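Long-range contacts in viral structural protein 4 (Bombyx mori cytoplasmic polyhedrosis virus, PDB 6TZ0), which binds GTP and probably works as a partner of the viral RNA-dependent RNA polymerase during transcription of the double-stranded RNA genome: residues B[292-297]-B[507-512]; B[2-7]-B[162-167]; B[337-342]-B[482-487]. All blocks are in the same frame, centred on the assembly; numbering follows the deposited sequence.

Contact 1: residues B[292-297]-B[507-512]; sequences KLLFYG and LRTIND
Ile510 turns CG1 into the position between its backbone N and carbonyl carbon (chi1 46°), while Leu294 sets CG anti to its own backbone N (chi1 178°). The two side chains meet between helix 290-296 and the loop that follows strand 504-507. The two branches of Ile510 divide the work. Its CD1 lies against the peptide that joins Leu293 to Leu294. Ile510 CD1 is 3.3 Å from Leu293 O. The same methyl, Ile510 CD1, touches Leu293 CB at 3.7 Å. The other branch rests on the chain further along: Ile510 CG2 is 3.5 Å from Gly297 O.

Ile510 is the centre of an inverse gamma turn. Its weak closing bond runs from Asn511 N to Thr509 O, 3.2 Å. The loop follows a strand of a parallel sheet whose GTP-binding loop fits a P-loop (Walker A). Strand 504-507 is next to strand 347-353 in that sheet, and strand 347-353 leads into the GTP-binding loop. On the helix side, Leu293 also packs on Met269 and Val271 of the antiparallel sheet, so the contact joins that sheet to the parallel one.

Leu294 extends to the neighbour of Ile510. Leu294 CD1 is 3.7 Å from Thr509 CB, and it also touches Thr509 CG2; the two side chains cross obliquely. The polar branch of Thr509 has a different partner: OG1 is hydrogen-bonded to Ala357 O, within the GTP-binding loop. The side chain of Leu294 is about 5 Å from that of Ser361, which contacts GTP in another structure of this protein.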
loop_
_atom_site.group_PDB
_atom_site.type_symbol
_atom_site.label_atom_id
_atom_site.label_comp_id
_atom_site.label_asym_id
_atom_site.label_seq_id
_atom_site.Cartn_x
_atom_site.Cartn_y
_atom_site.Cartn_z
ATOM N N LYS B 292 -45.304 19.032 -3.609
ATOM C CA LYS B 292 -44.452 20.131 -3.165
ATOM C C LYS B 292 -43.789 19.813 -1.833
ATOM O O LYS B 292 -42.614 20.144 -1.624
ATOM C CB LYS B 292 -45.271 21.413 -3.053
ATOM C CG LYS B 292 -45.745 21.974 -4.366
ATOM C CD LYS B 292 -46.492 23.270 -4.141
ATOM C CE LYS B 292 -47.017 23.836 -5.439
ATOM N NZ LYS B 292 -47.802 25.068 -5.206
ATOM N N LEU B 293 -44.528 19.171 -0.925
ATOM C CA LEU B 293 -43.957 18.729 0.342
ATOM C C LEU B 293 -42.872 17.688 0.122
ATOM O O LEU B 293 -41.836 17.713 0.792
ATOM C CB LEU B 293 -45.049 18.156 1.241
ATOM C CG LEU B 293 -46.128 19.067 1.803
ATOM C CD1 LEU B 293 -47.155 18.226 2.515
ATOM C CD2 LEU B 293 -45.507 20.052 2.752
ATOM N N LEU B 294 -43.109 16.750 -0.795
ATOM C CA LEU B 294 -42.120 15.726 -1.107
ATOM C C LEU B 294 -40.871 16.325 -1.737
ATOM O O LEU B 294 -39.751 15.915 -1.420
ATOM C CB LEU B 294 -42.730 14.683 -2.040
ATOM C CG LEU B 294 -41.818 13.548 -2.515
ATOM C CD1 LEU B 294 -41.413 12.675 -1.360
ATOM C CD2 LEU B 294 -42.484 12.728 -3.595
ATOM N N PHE B 295 -41.038 17.306 -2.620
ATOM C CA PHE B 295 -39.880 17.875 -3.289
ATOM C C PHE B 295 -39.128 18.866 -2.419
ATOM O O PHE B 295 -37.953 19.126 -2.688
ATOM C CB PHE B 295 -40.280 18.566 -4.599
ATOM C CG PHE B 295 -40.707 17.628 -5.702
ATOM C CD1 PHE B 295 -40.553 16.255 -5.585
ATOM C CD2 PHE B 295 -41.222 18.129 -6.881
ATOM C CE1 PHE B 295 -40.943 15.409 -6.596
ATOM C CE2 PHE B 295 -41.605 17.285 -7.900
ATOM C CZ PHE B 295 -41.462 15.924 -7.754
ATOM N N TYR B 296 -39.758 19.431 -1.385
ATOM C CA TYR B 296 -39.116 20.512 -0.646
ATOM C C TYR B 296 -39.157 20.375 0.873
ATOM O O TYR B 296 -38.855 21.350 1.563
ATOM C CB TYR B 296 -39.729 21.857 -1.050
ATOM C CG TYR B 296 -39.449 22.206 -2.481
ATOM C CD1 TYR B 296 -38.215 22.704 -2.857
ATOM C CD2 TYR B 296 -40.403 22.008 -3.462
ATOM C CE1 TYR B 296 -37.945 23.009 -4.168
ATOM C CE2 TYR B 296 -40.142 22.309 -4.776
ATOM C CZ TYR B 296 -38.913 22.812 -5.122
ATOM O OH TYR B 296 -38.651 23.115 -6.433
ATOM N N GLY B 297 -39.477 19.208 1.420
ATOM C CA GLY B 297 -39.645 19.053 2.852
ATOM C C GLY B 297 -38.660 18.074 3.464
ATOM O O GLY B 297 -38.174 17.163 2.796
ATOM N N LEU B 507 -31.203 8.141 -0.605
ATOM C CA LEU B 507 -32.289 9.106 -0.601
ATOM C C LEU B 507 -33.175 8.924 0.623
ATOM O O LEU B 507 -33.545 7.802 0.975
ATOM C CB LEU B 507 -33.103 8.959 -1.890
ATOM C CG LEU B 507 -34.359 9.760 -2.224
ATOM C CD1 LEU B 507 -34.426 10.043 -3.683
ATOM C CD2 LEU B 507 -35.545 8.907 -1.896
ATOM N N ARG B 508 -33.516 10.039 1.266
ATOM C CA ARG B 508 -34.520 10.073 2.317
ATOM C C ARG B 508 -35.605 11.060 1.924
ATOM O O ARG B 508 -35.314 12.102 1.335
ATOM C CB ARG B 508 -33.932 10.488 3.665
ATOM C CG ARG B 508 -32.839 9.608 4.209
ATOM C CD ARG B 508 -33.333 8.249 4.633
ATOM N NE ARG B 508 -32.255 7.458 5.215
ATOM C CZ ARG B 508 -32.025 7.355 6.516
ATOM N NH1 ARG B 508 -32.824 7.966 7.370
ATOM N NH2 ARG B 508 -31.015 6.626 6.961
ATOM N N THR B 509 -36.855 10.735 2.240
ATOM C CA THR B 509 -37.989 11.606 1.958
ATOM C C THR B 509 -38.801 11.836 3.223
ATOM O O THR B 509 -38.435 11.398 4.316
ATOM C CB THR B 509 -38.899 11.025 0.871
ATOM O OG1 THR B 509 -39.345 9.723 1.263
ATOM C CG2 THR B 509 -38.188 10.948 -0.451
ATOM N N ILE B 510 -39.919 12.539 3.066
ATOM C CA ILE B 510 -40.869 12.717 4.153
ATOM C C ILE B 510 -41.891 11.584 4.131
ATOM O O ILE B 510 -43.090 11.790 3.913
ATOM C CB ILE B 510 -41.546 14.094 4.023
ATOM C CG1 ILE B 510 -41.993 14.344 2.579
ATOM C CG2 ILE B 510 -40.592 15.189 4.409
ATOM C CD1 ILE B 510 -43.175 15.202 2.507
ATOM N N ASN B 511 -41.466 10.390 4.494
ATOM C CA ASN B 511 -42.364 9.249 4.388
ATOM C C ASN B 511 -42.002 8.249 5.460
ATOM O O ASN B 511 -40.866 7.775 5.513
ATOM C CB ASN B 511 -42.307 8.594 3.006
ATOM C CG ASN B 511 -43.065 9.374 1.953
ATOM O OD1 ASN B 511 -42.485 9.876 0.998
ATOM N ND2 ASN B 511 -44.372 9.482 2.131
ATOM N N ASP B 512 -42.965 7.943 6.311
ATOM C CA ASP B 512 -42.829 6.817 7.215
ATOM C C ASP B 512 -43.083 5.592 6.350
ATOM O O ASP B 512 -44.225 5.304 5.987
ATOM C CB ASP B 512 -43.807 6.944 8.374
ATOM C CG ASP B 512 -43.404 6.115 9.561
ATOM O OD1 ASP B 512 -42.395 6.472 10.192
ATOM O OD2 ASP B 512 -44.088 5.133 9.891
#

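Contact 2: residues B[2-7]-B[162-167]; sequences FAIDPL and EKYQSL
Ile4 and Tyr164 meet tip to tip. The bump is the end of Ile4. Ile4 CD1 sits over one face of the Tyr164 ring, 3.8 Å from the centroid and 15° off the ring normal, a CH-pi contact displaced a little toward the rim. The hollow that takes this methyl has more than one wall. The ring forms one of them. The helix backbone adds another: Tyr164 O is 3.6 Å from Ile4 CD1. Leu167 closes in as well: Leu167 CB is 3.8 Å from Ile4 CD1, and Leu167 O lies beside Ile4 CG1.

A second bump points the other way. The first torsion of Tyr164 directs CG anti to its backbone N (chi1 -170°). At the far end of the side chain, the hydroxyl lies against the N-terminal chain between Phe2 and Ile4. Tyr164 OH is 4.0 Å from Phe2 CB and 3.6 Å from Ala3 N. Ile4 N gives Tyr164 OH a weak hydrogen bond of 3.4 Å, with an angle of 147° at the hydrogen. The stronger partner of Tyr164 OH is the hydroxyl of Tyr13. Ala3 CB also touches the ring, 4.1 Å from Tyr164 CE2. The interlock is therefore mutual: a methyl rests on one face of the ring, and the hydroxyl fits against the bend of the N-terminal chain.

This is structural packing away from the GTP site. It ties the start of the chain to helix 162-166, whose Glu162 and Gln165 pack on Phe467 and Tyr583 of the RNA-dependent RNA polymerase chain. Ala3 also shares a backbone hydrogen bond with Ile157 of strand 157-159, and Leu12 of helix 10-15 touches both Ile4 and Leu167.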
loop_
_atom_site.group_PDB
_atom_site.type_symbol
_atom_site.label_atom_id
_atom_site.label_comp_id
_atom_site.label_asym_id
_atom_site.label_seq_id
_atom_site.Cartn_x
_atom_site.Cartn_y
_atom_site.Cartn_z
ATOM N N PHE B 2 -16.695 37.430 17.140
ATOM C CA PHE B 2 -17.295 36.359 16.367
ATOM C C PHE B 2 -16.306 35.813 15.345
ATOM O O PHE B 2 -15.307 36.449 15.010
ATOM C CB PHE B 2 -18.544 36.864 15.661
ATOM C CG PHE B 2 -19.669 37.177 16.583
ATOM C CD1 PHE B 2 -20.578 36.202 16.940
ATOM C CD2 PHE B 2 -19.802 38.438 17.121
ATOM C CE1 PHE B 2 -21.609 36.491 17.797
ATOM C CE2 PHE B 2 -20.824 38.726 17.979
ATOM C CZ PHE B 2 -21.727 37.755 18.319
ATOM N N ALA B 3 -16.597 34.612 14.849
ATOM C CA ALA B 3 -15.774 34.035 13.793
ATOM C C ALA B 3 -15.940 34.793 12.486
ATOM O O ALA B 3 -14.993 34.895 11.702
ATOM C CB ALA B 3 -16.126 32.563 13.603
ATOM N N ILE B 4 -17.129 35.326 12.241
ATOM C CA ILE B 4 -17.419 36.139 11.071
ATOM C C ILE B 4 -17.807 37.519 11.571
ATOM O O ILE B 4 -18.663 37.640 12.454
ATOM C CB ILE B 4 -18.536 35.512 10.221
ATOM C CG1 ILE B 4 -18.105 34.130 9.741
ATOM C CG2 ILE B 4 -18.868 36.384 9.035
ATOM C CD1 ILE B 4 -19.220 33.293 9.230
ATOM N N ASP B 5 -17.175 38.542 11.021
ATOM C CA ASP B 5 -17.330 39.913 11.489
ATOM C C ASP B 5 -18.733 40.424 11.183
ATOM O O ASP B 5 -19.123 40.452 10.012
ATOM C CB ASP B 5 -16.277 40.773 10.803
ATOM C CG ASP B 5 -16.084 42.116 11.460
ATOM O OD1 ASP B 5 -16.763 42.413 12.463
ATOM O OD2 ASP B 5 -15.237 42.885 10.971
ATOM N N PRO B 6 -19.524 40.824 12.186
ATOM C CA PRO B 6 -20.871 41.326 11.890
ATOM C C PRO B 6 -20.883 42.702 11.262
ATOM O O PRO B 6 -21.863 43.044 10.593
ATOM C CB PRO B 6 -21.552 41.345 13.265
ATOM C CG PRO B 6 -20.753 40.444 14.104
ATOM C CD PRO B 6 -19.345 40.612 13.628
ATOM N N LEU B 7 -19.840 43.505 11.464
ATOM C CA LEU B 7 -19.810 44.835 10.873
ATOM C C LEU B 7 -19.510 44.781 9.385
ATOM O O LEU B 7 -19.886 45.695 8.648
ATOM C CB LEU B 7 -18.781 45.706 11.584
ATOM C CG LEU B 7 -19.034 46.007 13.060
ATOM C CD1 LEU B 7 -17.881 46.805 13.608
ATOM C CD2 LEU B 7 -20.334 46.744 13.253
ATOM N N GLU B 162 -24.035 24.765 9.856
ATOM C CA GLU B 162 -23.042 24.343 8.872
ATOM C C GLU B 162 -22.757 25.440 7.851
ATOM O O GLU B 162 -21.608 25.621 7.432
ATOM C CB GLU B 162 -23.505 23.063 8.175
ATOM C CG GLU B 162 -22.510 22.493 7.181
ATOM C CD GLU B 162 -22.987 21.206 6.542
ATOM O OE1 GLU B 162 -24.083 20.729 6.903
ATOM O OE2 GLU B 162 -22.275 20.676 5.665
ATOM N N LYS B 163 -23.797 26.175 7.449
ATOM C CA LYS B 163 -23.641 27.326 6.565
ATOM C C LYS B 163 -22.807 28.425 7.211
ATOM O O LYS B 163 -22.094 29.153 6.513
ATOM C CB LYS B 163 -25.027 27.842 6.177
ATOM C CG LYS B 163 -25.089 29.047 5.254
ATOM C CD LYS B 163 -24.580 28.727 3.874
ATOM C CE LYS B 163 -24.971 29.820 2.900
ATOM N NZ LYS B 163 -24.364 31.130 3.234
ATOM N N TYR B 164 -22.861 28.543 8.537
ATOM C CA TYR B 164 -21.986 29.478 9.232
ATOM C C TYR B 164 -20.546 28.980 9.237
ATOM O O TYR B 164 -19.612 29.765 9.058
ATOM C CB TYR B 164 -22.480 29.689 10.662
ATOM C CG TYR B 164 -21.795 30.809 11.415
ATOM C CD1 TYR B 164 -22.238 32.116 11.303
ATOM C CD2 TYR B 164 -20.691 30.558 12.222
ATOM C CE1 TYR B 164 -21.616 33.135 11.982
ATOM C CE2 TYR B 164 -20.058 31.568 12.888
ATOM C CZ TYR B 164 -20.522 32.853 12.771
ATOM O OH TYR B 164 -19.885 33.856 13.459
ATOM N N GLN B 165 -20.348 27.677 9.457
ATOM C CA GLN B 165 -19.001 27.132 9.589
ATOM C C GLN B 165 -18.278 27.059 8.256
ATOM O O GLN B 165 -17.045 27.055 8.226
ATOM C CB GLN B 165 -19.044 25.747 10.224
ATOM C CG GLN B 165 -19.360 25.743 11.695
ATOM C CD GLN B 165 -19.520 24.345 12.243
ATOM O OE1 GLN B 165 -19.420 23.364 11.509
ATOM N NE2 GLN B 165 -19.793 24.245 13.535
ATOM N N SER B 166 -19.017 26.978 7.152
ATOM C CA SER B 166 -18.374 27.016 5.846
ATOM C C SER B 166 -17.828 28.394 5.512
ATOM O O SER B 166 -16.918 28.503 4.687
ATOM C CB SER B 166 -19.353 26.583 4.762
ATOM O OG SER B 166 -20.386 27.533 4.620
ATOM N N LEU B 167 -18.358 29.441 6.130
ATOM C CA LEU B 167 -17.982 30.810 5.830
ATOM C C LEU B 167 -16.961 31.376 6.798
ATOM O O LEU B 167 -16.614 32.553 6.686
ATOM C CB LEU B 167 -19.228 31.692 5.820
ATOM C CG LEU B 167 -20.206 31.329 4.709
ATOM C CD1 LEU B 167 -21.497 32.086 4.862
ATOM C CD2 LEU B 167 -19.581 31.614 3.365
#

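Contact 3: residues B[337-342]-B[482-487]; sequences EAVVST and PRTLIV
Arg483, just before strand 484-489, reaches to the C-terminal end of helix 326-340. The strand belongs to the parallel sheet that carries the GTP-binding loop, and the helix comes just before strand 347-353, its neighbour in that sheet.

The polar part is a guanidinium set among backbone carbonyls. Arg483 has CG anti to its backbone N (chi1 176°) and an extended chain as far as NE. Arg483 NH1 donates to Val339 O at 2.9 Å, with the oxygen 29° out of the guanidinium plane. Arg483 NH2 gives a weak bond of 3.3 Å to Ala338 O, which lies at the edge of the group, near its plane. NH2 is also hydrogen-bonded to Val344 O, and NH1 weakly to Gln376 OE1. A positive charge here would be expected to suit the partly negative C-terminal end of a helix.

The apolar part is small. Val339 and Thr484 cross at about a right angle, with Val339 CG1 4.2 Å from Thr484 CG2. The hydroxyl of Thr484 is bonded to Val377 O instead.

Ser341 O is 3.0 Å from Arg483 NH2, but the angle is too poor for a hydrogen bond.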
loop_
_atom_site.group_PDB
_atom_site.type_symbol
_atom_site.label_atom_id
_atom_site.label_comp_id
_atom_site.label_asym_id
_atom_site.label_seq_id
_atom_site.Cartn_x
_atom_site.Cartn_y
_atom_site.Cartn_z
ATOM N N GLU B 337 -20.397 16.457 -13.198
ATOM C CA GLU B 337 -19.145 16.485 -13.945
ATOM C C GLU B 337 -19.015 15.266 -14.848
ATOM O O GLU B 337 -18.512 15.372 -15.972
ATOM C CB GLU B 337 -17.968 16.573 -12.973
ATOM C CG GLU B 337 -16.591 16.507 -13.613
ATOM C CD GLU B 337 -16.298 17.675 -14.532
ATOM O OE1 GLU B 337 -16.802 18.787 -14.276
ATOM O OE2 GLU B 337 -15.580 17.473 -15.535
ATOM N N ALA B 338 -19.473 14.102 -14.383
ATOM C CA ALA B 338 -19.475 12.935 -15.267
ATOM C C ALA B 338 -20.503 13.062 -16.391
ATOM O O ALA B 338 -20.292 12.526 -17.481
ATOM C CB ALA B 338 -19.726 11.662 -14.462
ATOM N N VAL B 339 -21.616 13.751 -16.140
ATOM C CA VAL B 339 -22.631 13.962 -17.172
ATOM C C VAL B 339 -22.110 14.884 -18.267
ATOM O O VAL B 339 -22.317 14.633 -19.459
ATOM C CB VAL B 339 -23.926 14.502 -16.530
ATOM C CG1 VAL B 339 -24.901 15.005 -17.573
ATOM C CG2 VAL B 339 -24.595 13.418 -15.758
ATOM N N VAL B 340 -21.397 15.941 -17.886
ATOM C CA VAL B 340 -20.956 16.931 -18.863
ATOM C C VAL B 340 -19.799 16.413 -19.714
ATOM O O VAL B 340 -19.805 16.582 -20.938
ATOM C CB VAL B 340 -20.604 18.243 -18.136
ATOM C CG1 VAL B 340 -19.906 19.219 -19.054
ATOM C CG2 VAL B 340 -21.864 18.881 -17.614
ATOM N N SER B 341 -18.828 15.734 -19.105
ATOM C CA SER B 341 -17.519 15.554 -19.726
ATOM C C SER B 341 -17.554 14.568 -20.890
ATOM O O SER B 341 -18.262 13.559 -20.856
ATOM C CB SER B 341 -16.505 15.065 -18.698
ATOM O OG SER B 341 -16.755 13.717 -18.353
ATOM N N THR B 342 -16.768 14.871 -21.921
ATOM C CA THR B 342 -16.676 14.070 -23.133
ATOM C C THR B 342 -15.693 12.916 -23.022
ATOM O O THR B 342 -15.607 12.106 -23.948
ATOM C CB THR B 342 -16.272 14.954 -24.316
ATOM O OG1 THR B 342 -15.022 15.589 -24.028
ATOM C CG2 THR B 342 -17.327 16.011 -24.580
ATOM N N PRO B 482 -29.634 5.015 -23.478
ATOM C CA PRO B 482 -29.126 6.382 -23.354
ATOM C C PRO B 482 -27.803 6.433 -22.611
ATOM O O PRO B 482 -27.416 5.507 -21.898
ATOM C CB PRO B 482 -30.229 7.101 -22.577
ATOM C CG PRO B 482 -31.433 6.324 -22.849
ATOM C CD PRO B 482 -30.996 4.904 -22.931
ATOM N N ARG B 483 -27.100 7.545 -22.811
ATOM C CA ARG B 483 -25.758 7.697 -22.260
ATOM C C ARG B 483 -25.789 7.867 -20.745
ATOM O O ARG B 483 -24.993 7.254 -20.025
ATOM C CB ARG B 483 -25.065 8.887 -22.918
ATOM C CG ARG B 483 -23.717 9.167 -22.341
ATOM C CD ARG B 483 -23.059 10.368 -22.945
ATOM N NE ARG B 483 -21.793 10.624 -22.275
ATOM C CZ ARG B 483 -21.672 11.394 -21.202
ATOM N NH1 ARG B 483 -22.736 11.992 -20.694
ATOM N NH2 ARG B 483 -20.487 11.578 -20.647
ATOM N N THR B 484 -26.695 8.698 -20.244
ATOM C CA THR B 484 -26.804 8.967 -18.819
ATOM C C THR B 484 -27.989 8.195 -18.259
ATOM O O THR B 484 -29.129 8.422 -18.668
ATOM C CB THR B 484 -26.958 10.462 -18.554
ATOM O OG1 THR B 484 -28.160 10.929 -19.164
ATOM C CG2 THR B 484 -25.793 11.225 -19.149
ATOM N N LEU B 485 -27.715 7.285 -17.329
ATOM C CA LEU B 485 -28.737 6.490 -16.666
ATOM C C LEU B 485 -28.870 6.880 -15.203
ATOM O O LEU B 485 -27.912 7.318 -14.563
ATOM C CB LEU B 485 -28.428 4.996 -16.734
ATOM C CG LEU B 485 -28.555 4.239 -18.046
ATOM C CD1 LEU B 485 -28.036 2.830 -17.863
ATOM C CD2 LEU B 485 -29.999 4.215 -18.499
ATOM N N ILE B 486 -30.079 6.707 -14.681
ATOM C CA ILE B 486 -30.363 6.830 -13.260
ATOM C C ILE B 486 -31.021 5.529 -12.837
ATOM O O ILE B 486 -32.141 5.226 -13.265
ATOM C CB ILE B 486 -31.260 8.030 -12.944
ATOM C CG1 ILE B 486 -30.523 9.329 -13.252
ATOM C CG2 ILE B 486 -31.682 8.006 -11.492
ATOM C CD1 ILE B 486 -31.407 10.524 -13.220
ATOM N N VAL B 487 -30.327 4.754 -12.014
ATOM C CA VAL B 487 -30.758 3.417 -11.632
ATOM C C VAL B 487 -31.053 3.418 -10.140
ATOM O O VAL B 487 -30.266 3.948 -9.349
ATOM C CB VAL B 487 -29.685 2.371 -11.987
ATOM C CG1 VAL B 487 -30.128 0.987 -11.582
ATOM C CG2 VAL B 487 -29.373 2.420 -13.468
#

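Overall arrangement
Contact 2 closes first along the chain. Contact 1 opens later, and contact 3 is nested inside the loop that it closes. Contacts 1 and 3 share the parallel sheet, where strand 347-353 lies between strands 504-507 and 484-489. Their centres are 25 Å apart, with nearest atoms about 9 Å apart. Contact 2 is about 29 Å from contact 1 and 36 Å from contact 3, centre to centre. Contact 1 joins the antiparallel sheet to the parallel one near the GTP-binding loop. Contact 3 ties a helix end to the same parallel sheet, away from the GTP site. Contact 2 holds the N-terminal chain to a helix that meets the polymerase chain.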